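Walker-Type ATPase (Pyrococcus abyssi, PDB 2QEN) is a Walker-type ATPase of unknown cellular role that holds ADP and magnesium and probably binds and hydrolyses ATP. Local coordinates at residues G272-L277 with R283-L288. The protein carries 1 engineered substitution. Sequence-based numbering, arbitrary orientation.
Sequences GELEEL and RYVDIL
Leu277 pushes into the angle between Tyr284 and Leu288, and following it outward shows how two helices separated by a brief break in the chain can be held together by apolar side chains. Its CB, set toward the partner helix, lies 4.3 Å from Val285 CG2. Beyond CG the two methyls diverge: CD2 lies obliquely against the Tyr284 ring, 3.6 Å from Tyr284 CD2, while CD1 reaches Leu288 CD2, also at 3.6 Å. The side chain runs across both partners at about a right angle. Cutting Leu277 back to an alanine would probably open a gap here, leaving the ring without CD2 and the Leu288 methyl without CD1 to pack against.

One turn earlier, Leu274 adds its CD2 to the same Leu288 methyl, at 4.0 Å. Val285, with CG2 anti to its carbonyl carbon, lays that methyl 3.6 Å from Leu274 O, so the contact there is partly with backbone. The Tyr284 ring also brings its edge to Leu277 O in plane, and its hydroxyl is hydrogen-bonded to Arg280.

The axes of the two segments make 127° between their N-to-C directions, as the chain doubles back from helix 255-280 into helix 282-292, assigned to an MCM-like winged helix-turn-helix region. Leu348 of helix 342-348 packs on Leu274 and Leu288, helix 314-326 covers Tyr284, and Glu273 forms a salt bridge with the ADP-binding Arg41, tying the long helix to the nucleotide-binding part.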
ATOM      1  N   GLY A 272      15.411   7.922  -0.507  1.00 35.06           N
ATOM      2  CA  GLY A 272      15.695   6.547  -0.072  1.00 35.71           C
ATOM      3  C   GLY A 272      15.153   5.533  -1.063  1.00 36.13           C
ATOM      4  O   GLY A 272      15.838   4.575  -1.411  1.00 36.30           O
ATOM      5  N   GLU A 273      13.920   5.757  -1.512  1.00 36.43           N
ATOM      6  CA  GLU A 273      13.281   4.940  -2.541  1.00 37.18           C
ATOM      7  C   GLU A 273      13.910   5.121  -3.927  1.00 37.53           C
ATOM      8  O   GLU A 273      14.008   4.163  -4.694  1.00 37.93           O
ATOM      9  CB  GLU A 273      11.796   5.256  -2.626  1.00 37.05           C
ATOM     10  CG  GLU A 273      11.017   4.897  -1.398  1.00 38.50           C
ATOM     11  CD  GLU A 273       9.814   5.790  -1.187  1.00 40.74           C
ATOM     12  OE1 GLU A 273       9.258   6.312  -2.177  1.00 42.34           O
ATOM     13  OE2 GLU A 273       9.424   5.966  -0.015  1.00 42.11           O
ATOM     14  N   LEU A 274      14.332   6.339  -4.247  1.00 37.55           N
ATOM     15  CA  LEU A 274      15.029   6.580  -5.503  1.00 37.95           C
ATOM     16  C   LEU A 274      16.406   5.894  -5.544  1.00 38.48           C
ATOM     17  O   LEU A 274      16.872   5.509  -6.624  1.00 38.34           O
ATOM     18  CB  LEU A 274      15.138   8.081  -5.792  1.00 37.70           C
ATOM     19  CG  LEU A 274      13.846   8.848  -6.102  1.00 37.94           C
ATOM     20  CD1 LEU A 274      14.138  10.350  -6.167  1.00 38.09           C
ATOM     21  CD2 LEU A 274      13.165   8.371  -7.396  1.00 37.59           C
ATOM     22  N   GLU A 275      17.042   5.744  -4.375  1.00 38.91           N
ATOM     23  CA  GLU A 275      18.273   4.958  -4.232  1.00 39.66           C
ATOM     24  C   GLU A 275      18.045   3.519  -4.693  1.00 39.45           C
ATOM     25  O   GLU A 275      18.845   2.970  -5.458  1.00 39.60           O
ATOM     26  CB  GLU A 275      18.755   4.926  -2.772  1.00 39.56           C
ATOM     27  CG  GLU A 275      19.541   6.138  -2.295  1.00 40.66           C
ATOM     28  CD  GLU A 275      20.201   5.920  -0.925  1.00 41.32           C
ATOM     29  OE1 GLU A 275      19.692   5.103  -0.113  1.00 43.56           O
ATOM     30  OE2 GLU A 275      21.243   6.567  -0.657  1.00 43.47           O
ATOM     31  N   GLU A 276      16.958   2.918  -4.206  1.00 39.09           N
ATOM     32  CA  GLU A 276      16.578   1.554  -4.567  1.00 39.03           C
ATOM     33  C   GLU A 276      16.445   1.410  -6.084  1.00 38.28           C
ATOM     34  O   GLU A 276      17.024   0.492  -6.673  1.00 38.20           O
ATOM     35  CB  GLU A 276      15.278   1.130  -3.857  1.00 39.08           C
ATOM     36  CG  GLU A 276      15.356   1.108  -2.317  1.00 39.99           C
ATOM     37  CD  GLU A 276      14.036   0.708  -1.630  1.00 40.15           C
ATOM     38  OE1 GLU A 276      12.947   1.181  -2.039  1.00 41.37           O
ATOM     39  OE2 GLU A 276      14.097  -0.075  -0.655  1.00 41.88           O
ATOM     40  N   LEU A 277      15.697   2.328  -6.706  1.00 37.61           N
ATOM     41  CA  LEU A 277      15.511   2.345  -8.157  1.00 37.06           C
ATOM     42  C   LEU A 277      16.819   2.523  -8.926  1.00 36.68           C
ATOM     43  O   LEU A 277      17.032   1.857  -9.936  1.00 36.48           O
ATOM     44  CB  LEU A 277      14.545   3.467  -8.570  1.00 37.29           C
ATOM     45  CG  LEU A 277      13.056   3.208  -8.785  1.00 37.74           C
ATOM     46  CD1 LEU A 277      12.399   4.482  -9.318  1.00 37.93           C
ATOM     47  CD2 LEU A 277      12.832   2.061  -9.756  1.00 37.58           C
ATOM     48  N   ARG A 283      18.832   4.864 -15.220  1.00 32.30           N
ATOM     49  CA  ARG A 283      17.812   5.309 -16.170  1.00 32.30           C
ATOM     50  C   ARG A 283      16.448   5.636 -15.552  1.00 31.92           C
ATOM     51  O   ARG A 283      15.842   6.644 -15.903  1.00 32.42           O
ATOM     52  CB  ARG A 283      17.654   4.266 -17.281  1.00 32.30           C
ATOM     53  CG  ARG A 283      18.258   4.646 -18.629  1.00 34.15           C
ATOM     54  CD  ARG A 283      19.402   5.637 -18.523  1.00 34.99           C
ATOM     55  NE  ARG A 283      20.644   4.910 -18.411  1.00 38.61           N
ATOM     56  CZ  ARG A 283      21.682   5.271 -17.668  1.00 39.15           C
ATOM     57  NH1 ARG A 283      21.668   6.380 -16.938  1.00 38.86           N
ATOM     58  NH2 ARG A 283      22.740   4.493 -17.663  1.00 39.87           N
ATOM     59  N   TYR A 284      15.968   4.789 -14.644  1.00 31.79           N
ATOM     60  CA  TYR A 284      14.678   5.019 -13.960  1.00 31.13           C
ATOM     61  C   TYR A 284      14.573   6.413 -13.362  1.00 30.51           C
ATOM     62  O   TYR A 284      13.586   7.093 -13.566  1.00 30.30           O
ATOM     63  CB  TYR A 284      14.433   3.992 -12.852  1.00 31.19           C
ATOM     64  CG  TYR A 284      14.016   2.618 -13.314  1.00 31.36           C
ATOM     65  CD1 TYR A 284      12.949   2.445 -14.199  1.00 31.12           C
ATOM     66  CD2 TYR A 284      14.661   1.479 -12.826  1.00 31.07           C
ATOM     67  CE1 TYR A 284      12.549   1.172 -14.607  1.00 32.00           C
ATOM     68  CE2 TYR A 284      14.278   0.207 -13.228  1.00 31.86           C
ATOM     69  CZ  TYR A 284      13.224   0.059 -14.123  1.00 32.00           C
ATOM     70  OH  TYR A 284      12.848  -1.201 -14.528  1.00 32.35           O
ATOM     71  N   VAL A 285      15.599   6.825 -12.622  1.00 30.50           N
ATOM     72  CA  VAL A 285      15.604   8.132 -11.958  1.00 30.56           C
ATOM     73  C   VAL A 285      15.750   9.290 -12.952  1.00 30.06           C
ATOM     74  O   VAL A 285      15.136  10.347 -12.775  1.00 30.13           O
ATOM     75  CB  VAL A 285      16.670   8.219 -10.855  1.00 30.26           C
ATOM     76  CG1 VAL A 285      16.546   9.535 -10.102  1.00 30.88           C
ATOM     77  CG2 VAL A 285      16.513   7.058  -9.893  1.00 31.72           C
ATOM     78  N   ASP A 286      16.557   9.070 -13.987  1.00 29.58           N
ATOM     79  CA  ASP A 286      16.709  10.006 -15.106  1.00 28.89           C
ATOM     80  C   ASP A 286      15.361  10.278 -15.786  1.00 28.07           C
ATOM     81  O   ASP A 286      15.048  11.422 -16.102  1.00 27.70           O
ATOM     82  CB  ASP A 286      17.706   9.460 -16.134  1.00 28.91           C
ATOM     83  CG  ASP A 286      19.176   9.582 -15.680  1.00 32.01           C
ATOM     84  OD1 ASP A 286      19.474  10.217 -14.643  1.00 33.35           O
ATOM     85  OD2 ASP A 286      20.050   9.037 -16.391  1.00 35.84           O
ATOM     86  N   ILE A 287      14.590   9.218 -16.029  1.00 27.41           N
ATOM     87  CA  ILE A 287      13.290   9.321 -16.691  1.00 26.96           C
ATOM     88  C   ILE A 287      12.291  10.067 -15.796  1.00 27.00           C
ATOM     89  O   ILE A 287      11.554  10.933 -16.257  1.00 27.02           O
ATOM     90  CB  ILE A 287      12.752   7.925 -17.096  1.00 27.23           C
ATOM     91  CG1 ILE A 287      13.642   7.300 -18.186  1.00 26.70           C
ATOM     92  CG2 ILE A 287      11.300   8.004 -17.554  1.00 26.16           C
ATOM     93  CD1 ILE A 287      13.307   5.830 -18.531  1.00 26.39           C
ATOM     94  N   LEU A 288      12.307   9.725 -14.515  1.00 27.36           N
ATOM     95  CA  LEU A 288      11.486  10.349 -13.484  1.00 27.47           C
ATOM     96  C   LEU A 288      11.763  11.846 -13.368  1.00 27.86           C
ATOM     97  O   LEU A 288      10.839  12.663 -13.397  1.00 27.27           O
ATOM     98  CB  LEU A 288      11.749   9.644 -12.157  1.00 27.93           C
ATOM     99  CG  LEU A 288      10.686   8.700 -11.553  1.00 28.67           C
ATOM    100  CD1 LEU A 288       9.591   8.243 -12.503  1.00 27.37           C
ATOM    101  CD2 LEU A 288      11.267   7.534 -10.785  1.00 27.07           C
TER